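Local coordinates for aminopeptidase (Aneurinibacillus sp. AM-1, PDB 5IB9), which probably removes amino-terminal residues from peptides as a zinc-dependent aminopeptidase of the M28 family that also carries a protease-associated domain, at residues V396-A399 with E404-I407; F85-N90 with A196-L201; N20-L25 with D375-I380. All coordinates share one frame; numbering follows the deposited sequence.

Contact 1 of 3, residues V396-A399 with E404-I407; sequences VYQA and ELVI
Q398 reaches out from the last turn of helix 382-400 and donates from NE2 to the carbonyl oxygen of V406. The bond is 2.9 Å long between NE2 and O, and the N-H points at the acceptor at 155°. It meets a lone pair of the V406 oxygen in the carbonyl plane, and that oxygen lies close to the amide plane of Q398. The side chain gets there by being stretched out: CG stands anti to the backbone N (chi1 -179°) and the chain stays extended beyond it. OE1 faces another partner, R333 on helix 322-334, so both ends of the amide are held and its rotation is fixed. With only a methyl at this position, as in an alanine, the V406 carbonyl and the R333 guanidinium would probably each lose this partner. In this M28 peptidase domain the chain turns after helix 382-400, and residues 404-407 pass across its last turn. L405 crosses Q398 at about a right angle. Its CG is anti to its own N (chi1 172°), and this turns CD1 to the helix end, 3.7 Å from Q398 O. L405 CD1 also sits 3.8 Å from A399 CA. Beyond this apolar patch, L326 of helix 322-334 touches Q398, L405 and I407. One water joins the two backbones. It lies 2.9 Å from Q398 O, to which it probably donates, and accepts from V406 N at 3.1 Å.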
ATOM      1  N   VAL A 396      28.109  11.909   0.583  1.00  9.28           N
ATOM      2  CA  VAL A 396      27.361  11.697   1.806  1.00  8.99           C
ATOM      3  C   VAL A 396      28.160  12.270   3.020  1.00 10.18           C
ATOM      4  O   VAL A 396      27.601  12.950   3.871  1.00 11.59           O
ATOM      5  CB  VAL A 396      27.070  10.243   2.013  1.00 11.64           C
ATOM      6  CG1 VAL A 396      26.567   9.923   3.486  1.00 11.23           C
ATOM      7  CG2 VAL A 396      26.016   9.744   0.951  1.00 10.56           C
ATOM      8  N   TYR A 397      29.468  11.993   3.022  1.00 10.62           N
ATOM      9  CA  TYR A 397      30.226  12.439   4.209  1.00 13.24           C
ATOM     10  C   TYR A 397      30.404  13.917   4.230  1.00 12.90           C
ATOM     11  O   TYR A 397      30.628  14.512   5.307  1.00 13.19           O
ATOM     12  CB  TYR A 397      31.592  11.776   4.105  1.00 13.61           C
ATOM     13  CG  TYR A 397      32.461  11.951   5.323  1.00 16.35           C
ATOM     14  CD1 TYR A 397      32.043  11.436   6.545  1.00 15.21           C
ATOM     15  CD2 TYR A 397      33.678  12.535   5.208  1.00 15.99           C
ATOM     16  CE1 TYR A 397      32.897  11.499   7.713  1.00 16.49           C
ATOM     17  CE2 TYR A 397      34.515  12.637   6.367  1.00 16.45           C
ATOM     18  CZ  TYR A 397      34.110  12.152   7.571  1.00 17.36           C
ATOM     19  OH  TYR A 397      34.996  12.291   8.712  1.00 17.80           O
ATOM     20  N   GLN A 398      30.322  14.602   3.073  1.00 11.22           N
ATOM     21  CA  GLN A 398      30.379  16.058   3.116  1.00 12.76           C
ATOM     22  C   GLN A 398      29.272  16.591   4.080  1.00 12.86           C
ATOM     23  O   GLN A 398      29.461  17.573   4.790  1.00 14.80           O
ATOM     24  CB  GLN A 398      30.146  16.663   1.747  1.00 11.23           C
ATOM     25  CG  GLN A 398      30.203  18.249   1.682  1.00 12.55           C
ATOM     26  CD  GLN A 398      30.513  18.771   0.314  1.00 12.20           C
ATOM     27  OE1 GLN A 398      31.033  18.033  -0.562  1.00 14.51           O
ATOM     28  NE2 GLN A 398      30.170  20.039   0.070  1.00 19.52           N
ATOM     29  N   ALA A 399      28.099  15.934   4.080  1.00 13.21           N
ATOM     30  CA  ALA A 399      27.032  16.315   5.053  1.00 12.80           C
ATOM     31  C   ALA A 399      27.215  15.524   6.342  1.00 11.81           C
ATOM     32  O   ALA A 399      27.096  16.154   7.469  1.00 13.60           O
ATOM     33  CB  ALA A 399      25.605  16.000   4.412  1.00 11.47           C
ATOM     34  N   GLU A 404      28.782  21.840  10.530  1.00 20.95           N
ATOM     35  CA  GLU A 404      27.740  22.357   9.644  1.00 19.87           C
ATOM     36  C   GLU A 404      27.992  22.049   8.159  1.00 18.07           C
ATOM     37  O   GLU A 404      29.093  22.231   7.688  1.00 20.93           O
ATOM     38  CB  GLU A 404      27.559  23.910   9.872  1.00 22.44           C
ATOM     39  CG  GLU A 404      26.686  24.591   8.827  1.00 28.76           C
ATOM     40  CD  GLU A 404      26.671  26.148   8.883  1.00 42.49           C
ATOM     41  OE1 GLU A 404      27.753  26.802   8.835  1.00 47.70           O
ATOM     42  OE2 GLU A 404      25.546  26.706   8.909  1.00 43.99           O
ATOM     43  N   LEU A 405      26.966  21.587   7.447  1.00 18.03           N
ATOM     44  CA  LEU A 405      27.141  21.329   6.023  1.00 18.56           C
ATOM     45  C   LEU A 405      27.393  22.657   5.337  1.00 18.95           C
ATOM     46  O   LEU A 405      26.571  23.631   5.531  1.00 20.08           O
ATOM     47  CB  LEU A 405      25.820  20.717   5.524  1.00 17.13           C
ATOM     48  CG  LEU A 405      25.630  20.517   3.998  1.00 19.11           C
ATOM     49  CD1 LEU A 405      26.769  19.662   3.329  1.00 21.27           C
ATOM     50  CD2 LEU A 405      24.300  19.851   3.727  1.00 22.83           C
ATOM     51  N   VAL A 406      28.378  22.696   4.459  1.00 19.36           N
ATOM     52  CA  VAL A 406      28.678  23.771   3.530  1.00 20.44           C
ATOM     53  C   VAL A 406      28.832  23.165   2.145  1.00 20.32           C
ATOM     54  O   VAL A 406      29.586  22.191   1.960  1.00 21.07           O
ATOM     55  CB  VAL A 406      30.027  24.453   3.913  1.00 21.68           C
ATOM     56  CG1 VAL A 406      30.370  25.537   2.922  1.00 24.86           C
ATOM     57  CG2 VAL A 406      29.944  25.067   5.357  1.00 27.00           C
ATOM     58  N   ILE A 407      28.068  23.670   1.159  1.00 20.32           N
ATOM     59  CA  ILE A 407      28.331  23.271  -0.241  1.00 21.28           C
ATOM     60  C   ILE A 407      28.805  24.545  -0.941  1.00 23.91           C
ATOM     61  O   ILE A 407      28.227  25.621  -0.759  1.00 26.45           O
ATOM     62  CB  ILE A 407      27.085  22.661  -0.887  1.00 23.58           C
ATOM     63  CG1 ILE A 407      26.500  21.573   0.016  1.00 21.35           C
ATOM     64  CG2 ILE A 407      27.469  22.117  -2.313  1.00 22.70           C
ATOM     65  CD1 ILE A 407      25.193  20.968  -0.580  1.00 24.14           C
TER
HETATM   66  O   HOH W   1      30.425  20.331   4.780  1.00 17.18           O

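Contact 2 of 3, residues F85-N90 with A196-L201; sequences FTYSPN and AEVKTL
A196 points its CB toward the 85-90 loop, where it lies 3.7 Å from S88 O and also packs against the side chain of N90. Two residues on, V198 brings CG2 to the ring edge of Y87, 4.0 Å from CD2 and near the ring plane. The two side chains cross at about a right angle. V198 places CG2 there by setting it beside its backbone N, with CG1 anti to that N (chi1 163°). The loop leads from strand 83-84 into strand 91-99 of the PA domain. Its partner is on the long strand 187-210, which pairs with both 91-99 and 263-269. The loop holds its own shape: F85 to S88 form a type II beta turn, closed by S88 N to F85 O at 3.0 Å, and Y87 takes its positive phi of 80°. S88 OG donates to P89 O over 2.9 Å, on a lone pair in the carbonyl plane. In the second shell, the backbone N of A166 bonds to S88 OG. Strand 55-66 adds more: Y87 OH is hydrogen-bonded to E63 O, Y65 OH to S88 O, and the Y65 ring meets that of Y87 with the planes about 40° apart.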
ATOM      1  N   PHE A  85       2.117  -9.821 -22.511  1.00 33.30           N
ATOM      2  CA  PHE A  85       2.552  -8.775 -21.625  1.00 32.02           C
ATOM      3  C   PHE A  85       2.498  -9.378 -20.199  1.00 30.56           C
ATOM      4  O   PHE A  85       1.678 -10.275 -19.931  1.00 29.28           O
ATOM      5  CB  PHE A  85       1.627  -7.547 -21.706  1.00 31.36           C
ATOM      6  CG  PHE A  85       1.929  -6.624 -22.871  1.00 33.48           C
ATOM      7  CD1 PHE A  85       1.297  -6.819 -24.108  1.00 33.67           C
ATOM      8  CD2 PHE A  85       2.815  -5.547 -22.742  1.00 34.05           C
ATOM      9  CE1 PHE A  85       1.571  -5.966 -25.190  1.00 33.12           C
ATOM     10  CE2 PHE A  85       3.104  -4.692 -23.832  1.00 36.73           C
ATOM     11  CZ  PHE A  85       2.462  -4.906 -25.060  1.00 35.20           C
ATOM     12  N   THR A  86       3.379  -8.903 -19.302  1.00 31.06           N
ATOM     13  CA  THR A  86       3.349  -9.401 -17.920  1.00 29.29           C
ATOM     14  C   THR A  86       2.046  -8.932 -17.290  1.00 26.61           C
ATOM     15  O   THR A  86       1.669  -7.787 -17.464  1.00 26.81           O
ATOM     16  CB  THR A  86       4.539  -8.838 -17.117  1.00 31.00           C
ATOM     17  OG1 THR A  86       5.749  -9.313 -17.703  1.00 34.94           O
ATOM     18  CG2 THR A  86       4.474  -9.341 -15.665  1.00 33.73           C
ATOM     19  N   TYR A  87       1.360  -9.840 -16.592  1.00 25.70           N
ATOM     20  CA  TYR A  87       0.028  -9.643 -16.025  1.00 25.43           C
ATOM     21  C   TYR A  87      -1.115  -9.805 -17.034  1.00 24.78           C
ATOM     22  O   TYR A  87      -2.293  -9.542 -16.713  1.00 25.49           O
ATOM     23  CB  TYR A  87      -0.127  -8.345 -15.239  1.00 23.22           C
ATOM     24  CG  TYR A  87       0.797  -8.319 -14.022  1.00 26.18           C
ATOM     25  CD1 TYR A  87       1.948  -7.547 -14.035  1.00 30.54           C
ATOM     26  CD2 TYR A  87       0.498  -9.085 -12.900  1.00 27.98           C
ATOM     27  CE1 TYR A  87       2.823  -7.536 -12.934  1.00 30.70           C
ATOM     28  CE2 TYR A  87       1.347  -9.079 -11.801  1.00 25.50           C
ATOM     29  CZ  TYR A  87       2.485  -8.324 -11.832  1.00 33.32           C
ATOM     30  OH  TYR A  87       3.299  -8.345 -10.723  1.00 32.67           O
ATOM     31  N   SER A  88      -0.769 -10.297 -18.217  1.00 24.61           N
ATOM     32  CA  SER A  88      -1.857 -10.626 -19.155  1.00 24.88           C
ATOM     33  C   SER A  88      -2.774 -11.729 -18.621  1.00 25.24           C
ATOM     34  O   SER A  88      -2.288 -12.768 -18.193  1.00 26.91           O
ATOM     35  CB  SER A  88      -1.285 -11.027 -20.536  1.00 24.13           C
ATOM     36  OG  SER A  88      -2.364 -11.404 -21.400  1.00 26.28           O
ATOM     37  N   PRO A  89      -4.092 -11.538 -18.695  1.00 24.68           N
ATOM     38  CA  PRO A  89      -5.067 -12.564 -18.459  1.00 26.39           C
ATOM     39  C   PRO A  89      -4.900 -13.706 -19.512  1.00 28.09           C
ATOM     40  O   PRO A  89      -4.224 -13.504 -20.534  1.00 26.70           O
ATOM     41  CB  PRO A  89      -6.374 -11.810 -18.603  1.00 26.70           C
ATOM     42  CG  PRO A  89      -6.028 -10.346 -18.411  1.00 26.88           C
ATOM     43  CD  PRO A  89      -4.708 -10.229 -18.973  1.00 25.07           C
ATOM     44  N   ASN A  90      -5.415 -14.898 -19.207  1.00 29.95           N
ATOM     45  CA  ASN A  90      -5.563 -15.935 -20.259  1.00 31.15           C
ATOM     46  C   ASN A  90      -6.733 -15.600 -21.202  1.00 31.33           C
ATOM     47  O   ASN A  90      -7.644 -14.861 -20.857  1.00 32.40           O
ATOM     48  CB  ASN A  90      -5.779 -17.323 -19.643  1.00 30.78           C
ATOM     49  CG  ASN A  90      -4.706 -17.701 -18.658  1.00 29.21           C
ATOM     50  OD1 ASN A  90      -4.983 -17.842 -17.424  1.00 35.53           O
ATOM     51  ND2 ASN A  90      -3.482 -17.891 -19.153  1.00 25.77           N
ATOM     52  N   ALA A 196      -1.051 -18.644 -17.657  1.00 39.01           N
ATOM     53  CA  ALA A 196      -0.705 -17.481 -16.816  1.00 37.90           C
ATOM     54  C   ALA A 196      -1.472 -17.508 -15.497  1.00 37.04           C
ATOM     55  O   ALA A 196      -2.635 -17.887 -15.433  1.00 34.82           O
ATOM     56  CB  ALA A 196      -1.008 -16.165 -17.561  1.00 37.27           C
ATOM     57  N   GLU A 197      -0.804 -17.092 -14.415  1.00 37.90           N
ATOM     58  CA  GLU A 197      -1.453 -16.982 -13.105  1.00 37.53           C
ATOM     59  C   GLU A 197      -0.816 -15.797 -12.348  1.00 35.42           C
ATOM     60  O   GLU A 197       0.321 -15.443 -12.587  1.00 35.36           O
ATOM     61  CB  GLU A 197      -1.348 -18.305 -12.308  1.00 39.12           C
ATOM     62  CG  GLU A 197       0.053 -18.943 -12.416  1.00 44.39           C
ATOM     63  CD  GLU A 197       0.074 -20.503 -12.434  1.00 52.80           C
ATOM     64  OE1 GLU A 197       0.824 -21.109 -11.631  1.00 53.39           O
ATOM     65  OE2 GLU A 197      -0.631 -21.121 -13.272  1.00 57.32           O
ATOM     66  N   VAL A 198      -1.625 -15.178 -11.504  1.00 35.23           N
ATOM     67  CA  VAL A 198      -1.182 -14.147 -10.562  1.00 34.67           C
ATOM     68  C   VAL A 198      -1.171 -14.863  -9.202  1.00 33.21           C
ATOM     69  O   VAL A 198      -2.051 -15.648  -8.910  1.00 32.63           O
ATOM     70  CB  VAL A 198      -2.149 -12.927 -10.609  1.00 34.73           C
ATOM     71  CG1 VAL A 198      -1.986 -12.027  -9.393  1.00 36.33           C
ATOM     72  CG2 VAL A 198      -1.908 -12.094 -11.896  1.00 37.64           C
ATOM     73  N   LYS A 199      -0.139 -14.652  -8.392  1.00 31.36           N
ATOM     74  CA  LYS A 199      -0.022 -15.355  -7.084  1.00 29.34           C
ATOM     75  C   LYS A 199       0.566 -14.309  -6.165  1.00 25.79           C
ATOM     76  O   LYS A 199       1.360 -13.456  -6.609  1.00 26.63           O
ATOM     77  CB  LYS A 199       0.997 -16.475  -7.189  1.00 30.90           C
ATOM     78  CG  LYS A 199       2.245 -15.946  -7.920  1.00 33.57           C
ATOM     79  CD  LYS A 199       3.088 -17.031  -8.571  1.00 40.68           C
ATOM     80  CE  LYS A 199       4.535 -16.525  -8.748  1.00 41.75           C
ATOM     81  NZ  LYS A 199       4.768 -15.637  -9.944  1.00 47.64           N
ATOM     82  N   THR A 200       0.202 -14.382  -4.892  1.00 24.50           N
ATOM     83  CA  THR A 200       0.732 -13.378  -3.924  1.00 23.86           C
ATOM     84  C   THR A 200       2.091 -13.823  -3.475  1.00 20.75           C
ATOM     85  O   THR A 200       2.277 -14.986  -3.074  1.00 22.55           O
ATOM     86  CB  THR A 200      -0.229 -13.242  -2.671  1.00 25.18           C
ATOM     87  OG1 THR A 200      -1.473 -12.718  -3.108  1.00 27.21           O
ATOM     88  CG2 THR A 200       0.341 -12.304  -1.527  1.00 24.39           C
ATOM     89  N   LEU A 201       3.069 -12.896  -3.534  1.00 17.75           N
ATOM     90  CA  LEU A 201       4.432 -13.214  -3.112  1.00 16.53           C
ATOM     91  C   LEU A 201       4.817 -12.224  -2.005  1.00 13.39           C
ATOM     92  O   LEU A 201       4.121 -11.238  -1.724  1.00 15.67           O
ATOM     93  CB  LEU A 201       5.401 -12.996  -4.277  1.00 17.94           C
ATOM     94  CG  LEU A 201       5.197 -13.838  -5.541  1.00 21.33           C
ATOM     95  CD1 LEU A 201       6.227 -13.335  -6.599  1.00 25.33           C
ATOM     96  CD2 LEU A 201       5.407 -15.281  -5.186  1.00 25.49           C
TER

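Contact 3 of 3, residues N20-L25 with D375-I380; sequences NTIQFL and DTLDKI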
ATOM      1  N   ASN A  20      33.462  -9.120  -4.099  1.00 12.37           N
ATOM      2  CA  ASN A  20      33.020 -10.395  -3.385  1.00 13.16           C
ATOM      3  C   ASN A  20      31.494 -10.366  -3.138  1.00 11.78           C
ATOM      4  O   ASN A  20      30.833 -11.410  -3.250  1.00 14.14           O
ATOM      5  CB  ASN A  20      33.807 -10.535  -2.098  1.00 14.83           C
ATOM      6  CG  ASN A  20      35.277 -10.961  -2.385  1.00 19.24           C
ATOM      7  OD1 ASN A  20      35.610 -11.305  -3.504  1.00 22.68           O
ATOM      8  ND2 ASN A  20      36.125 -10.816  -1.368  1.00 26.13           N
ATOM      9  N   THR A  21      30.975  -9.191  -2.764  1.00 11.36           N
ATOM     10  CA  THR A  21      29.525  -9.173  -2.679  1.00 10.67           C
ATOM     11  C   THR A  21      28.801  -9.494  -3.961  1.00 11.82           C
ATOM     12  O   THR A  21      27.828 -10.273  -4.004  1.00 11.77           O
ATOM     13  CB  THR A  21      29.115  -7.698  -2.215  1.00  9.42           C
ATOM     14  OG1 THR A  21      29.558  -7.440  -0.898  1.00 14.30           O
ATOM     15  CG2 THR A  21      27.553  -7.506  -2.337  1.00 11.69           C
ATOM     16  N   ILE A  22      29.276  -8.936  -5.085  1.00 10.42           N
ATOM     17  CA  ILE A  22      28.629  -9.230  -6.401  1.00 10.89           C
ATOM     18  C   ILE A  22      28.777 -10.735  -6.747  1.00 10.57           C
ATOM     19  O   ILE A  22      27.850 -11.321  -7.309  1.00 11.50           O
ATOM     20  CB  ILE A  22      29.163  -8.309  -7.584  1.00 10.94           C
ATOM     21  CG1 ILE A  22      28.905  -6.840  -7.129  1.00 12.41           C
ATOM     22  CG2 ILE A  22      28.554  -8.648  -8.867  1.00 12.44           C
ATOM     23  CD1 ILE A  22      29.706  -5.751  -7.995  1.00 12.87           C
ATOM     24  N   GLN A  23      29.963 -11.261  -6.476  1.00 13.43           N
ATOM     25  CA  GLN A  23      30.230 -12.673  -6.795  1.00 15.51           C
ATOM     26  C   GLN A  23      29.217 -13.528  -6.017  1.00 14.40           C
ATOM     27  O   GLN A  23      28.603 -14.418  -6.642  1.00 16.26           O
ATOM     28  CB  GLN A  23      31.614 -13.007  -6.283  1.00 16.34           C
ATOM     29  CG  GLN A  23      32.041 -14.447  -6.666  1.00 18.54           C
ATOM     30  CD  GLN A  23      33.528 -14.644  -6.318  1.00 30.33           C
ATOM     31  OE1 GLN A  23      34.023 -14.204  -5.258  1.00 36.86           O
ATOM     32  NE2 GLN A  23      34.255 -15.260  -7.224  1.00 36.04           N
ATOM     33  N   PHE A  24      29.013 -13.200  -4.743  1.00 13.28           N
ATOM     34  CA  PHE A  24      28.026 -13.997  -3.937  1.00 13.05           C
ATOM     35  C   PHE A  24      26.633 -13.872  -4.567  1.00 15.18           C
ATOM     36  O   PHE A  24      25.895 -14.866  -4.773  1.00 14.10           O
ATOM     37  CB  PHE A  24      28.040 -13.616  -2.425  1.00 14.04           C
ATOM     38  CG  PHE A  24      27.017 -14.391  -1.663  1.00 14.85           C
ATOM     39  CD1 PHE A  24      27.301 -15.713  -1.254  1.00 15.12           C
ATOM     40  CD2 PHE A  24      25.689 -13.871  -1.542  1.00 14.55           C
ATOM     41  CE1 PHE A  24      26.233 -16.507  -0.699  1.00 15.56           C
ATOM     42  CE2 PHE A  24      24.587 -14.641  -1.008  1.00 12.15           C
ATOM     43  CZ  PHE A  24      24.957 -15.980  -0.548  1.00 12.32           C
ATOM     44  N   LEU A  25      26.156 -12.610  -4.788  1.00 11.81           N
ATOM     45  CA  LEU A  25      24.783 -12.369  -5.139  1.00 13.27           C
ATOM     46  C   LEU A  25      24.380 -12.870  -6.534  1.00 11.21           C
ATOM     47  O   LEU A  25      23.255 -13.223  -6.801  1.00 12.41           O
ATOM     48  CB  LEU A  25      24.417 -10.826  -4.970  1.00 11.90           C
ATOM     49  CG  LEU A  25      24.437 -10.406  -3.498  1.00 10.61           C
ATOM     50  CD1 LEU A  25      24.293  -8.908  -3.621  1.00 15.08           C
ATOM     51  CD2 LEU A  25      23.289 -11.005  -2.731  1.00 12.45           C
ATOM     52  N   ASP A 375      24.373 -10.376 -17.873  1.00 16.92           N
ATOM     53  CA  ASP A 375      24.693  -9.473 -16.759  1.00 16.54           C
ATOM     54  C   ASP A 375      25.408 -10.198 -15.622  1.00 16.38           C
ATOM     55  O   ASP A 375      24.750 -10.550 -14.602  1.00 16.61           O
ATOM     56  CB  ASP A 375      23.396  -8.834 -16.276  1.00 14.87           C
ATOM     57  CG  ASP A 375      23.653  -7.794 -15.136  1.00 14.83           C
ATOM     58  OD1 ASP A 375      24.811  -7.474 -14.920  1.00 14.59           O
ATOM     59  OD2 ASP A 375      22.622  -7.360 -14.508  1.00 15.32           O
ATOM     60  N   THR A 376      26.697 -10.458 -15.796  1.00 15.63           N
ATOM     61  CA  THR A 376      27.436 -11.416 -14.971  1.00 16.13           C
ATOM     62  C   THR A 376      28.635 -10.795 -14.399  1.00 14.29           C
ATOM     63  O   THR A 376      29.022  -9.661 -14.824  1.00 15.52           O
ATOM     64  CB  THR A 376      27.792 -12.686 -15.812  1.00 17.46           C
ATOM     65  OG1 THR A 376      28.414 -12.199 -17.014  1.00 17.54           O
ATOM     66  CG2 THR A 376      26.507 -13.385 -16.282  1.00 18.18           C
ATOM     67  N   LEU A 377      29.235 -11.476 -13.443  1.00 14.21           N
ATOM     68  CA  LEU A 377      30.417 -10.980 -12.748  1.00 13.86           C
ATOM     69  C   LEU A 377      31.590 -10.574 -13.647  1.00 15.65           C
ATOM     70  O   LEU A 377      32.333  -9.617 -13.331  1.00 16.43           O
ATOM     71  CB  LEU A 377      30.891 -12.013 -11.723  1.00 15.72           C
ATOM     72  CG  LEU A 377      32.056 -11.699 -10.840  1.00 14.14           C
ATOM     73  CD1 LEU A 377      31.650 -10.561  -9.821  1.00 19.42           C
ATOM     74  CD2 LEU A 377      32.495 -12.885 -10.050  1.00 19.06           C
ATOM     75  N   ASP A 378      31.756 -11.306 -14.759  1.00 18.24           N
ATOM     76  CA  ASP A 378      32.913 -10.987 -15.651  1.00 19.24           C
ATOM     77  C   ASP A 378      32.797  -9.651 -16.402  1.00 18.45           C
ATOM     78  O   ASP A 378      33.754  -9.198 -17.046  1.00 19.42           O
ATOM     79  CB  ASP A 378      33.223 -12.177 -16.567  1.00 20.98           C
ATOM     80  CG  ASP A 378      32.187 -12.408 -17.628  1.00 25.38           C
ATOM     81  OD1 ASP A 378      31.160 -11.713 -17.685  1.00 23.19           O
ATOM     82  OD2 ASP A 378      32.390 -13.327 -18.503  1.00 29.99           O
ATOM     83  N   LYS A 379      31.643  -8.964 -16.308  1.00 17.03           N
ATOM     84  CA  LYS A 379      31.577  -7.611 -16.807  1.00 16.92           C
ATOM     85  C   LYS A 379      31.855  -6.535 -15.788  1.00 15.94           C
ATOM     86  O   LYS A 379      31.928  -5.349 -16.175  1.00 16.99           O
ATOM     87  CB  LYS A 379      30.241  -7.350 -17.364  1.00 16.89           C
ATOM     88  CG  LYS A 379      29.524  -8.484 -18.068  1.00 18.79           C
ATOM     89  CD  LYS A 379      30.371  -8.801 -19.380  1.00 17.89           C
ATOM     90  CE  LYS A 379      29.465  -9.674 -20.238  1.00 23.30           C
ATOM     91  NZ  LYS A 379      29.287 -11.046 -19.660  1.00 23.63           N
ATOM     92  N   ILE A 380      32.107  -6.914 -14.539  1.00 15.70           N
ATOM     93  CA  ILE A 380      32.304  -5.931 -13.502  1.00 16.05           C
ATOM     94  C   ILE A 380      33.741  -5.354 -13.431  1.00 18.07           C
ATOM     95  O   ILE A 380      34.776  -6.083 -13.516  1.00 17.65           O
ATOM     96  CB  ILE A 380      31.892  -6.531 -12.127  1.00 14.35           C
ATOM     97  CG1 ILE A 380      30.403  -6.962 -12.218  1.00 15.88           C
ATOM     98  CG2 ILE A 380      32.285  -5.521 -10.989  1.00 16.17           C
ATOM     99  CD1 ILE A 380      29.399  -5.730 -12.250  1.00 15.56           C
TER
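I22 and Q23 of helix 15-25 pack against L377 and I380, in the loop that leads into helix 382-400 of the M28 peptidase domain. Residues 377-379 form a short 3-10 segment, and it presents L377 to the helix. The tight part lies inward. I22 CG2 meets L377 CD1 at 3.8 Å, the two side chains crossing at a slant. I22 and I380 reach toward each other tip to tip, with I22 CD1 4.0 Å from I380 CG2. A246 of helix 238-256 touches I22, and L385 of helix 382-400 touches both isoleucines, so this end is closed in by two helices. The outer part is open to solvent: Q23 is exposed. It lies along L377 mainly with its CB and CG, with CG anti to the backbone N (chi1 -176°). This lays the chain past L377 CD2, which is 3.8 Å from Q23 CG. CD1 of L377 meets I22 and the Q23 backbone N, while CD2 lies against the Q23 side chain. On the far side of the 3-10 segment the interactions are polar. K379 makes a cation-pi contact with W369. Its NZ forms a salt bridge with D378 OD1 at 2.8 Å, using the syn lone pair of that oxygen.

In the fold
The three contacts are separate, and no two of them touch. Contacts 1 and 2 lie on opposite sides of the chain's centre, with centres about 46 Å apart. Contact 3 has its centre about 32 Å from that of contact 1 and about 30 Å from that of contact 2. Along the chain, contact 2 falls between the two segments of contact 3, and contact 1 follows both. Helix 382-400 links contacts 3 and 1: it starts just after I380 and carries Q398 near its end. The bound inhibitor marks the active site. In contact 2, the side chain of Y87 is about 10 Å from the bound BES inhibitor. In contact 3, the side chain of I380 is about 12 Å from the bound BES inhibitor. Contact 1 is away from the annotated sites.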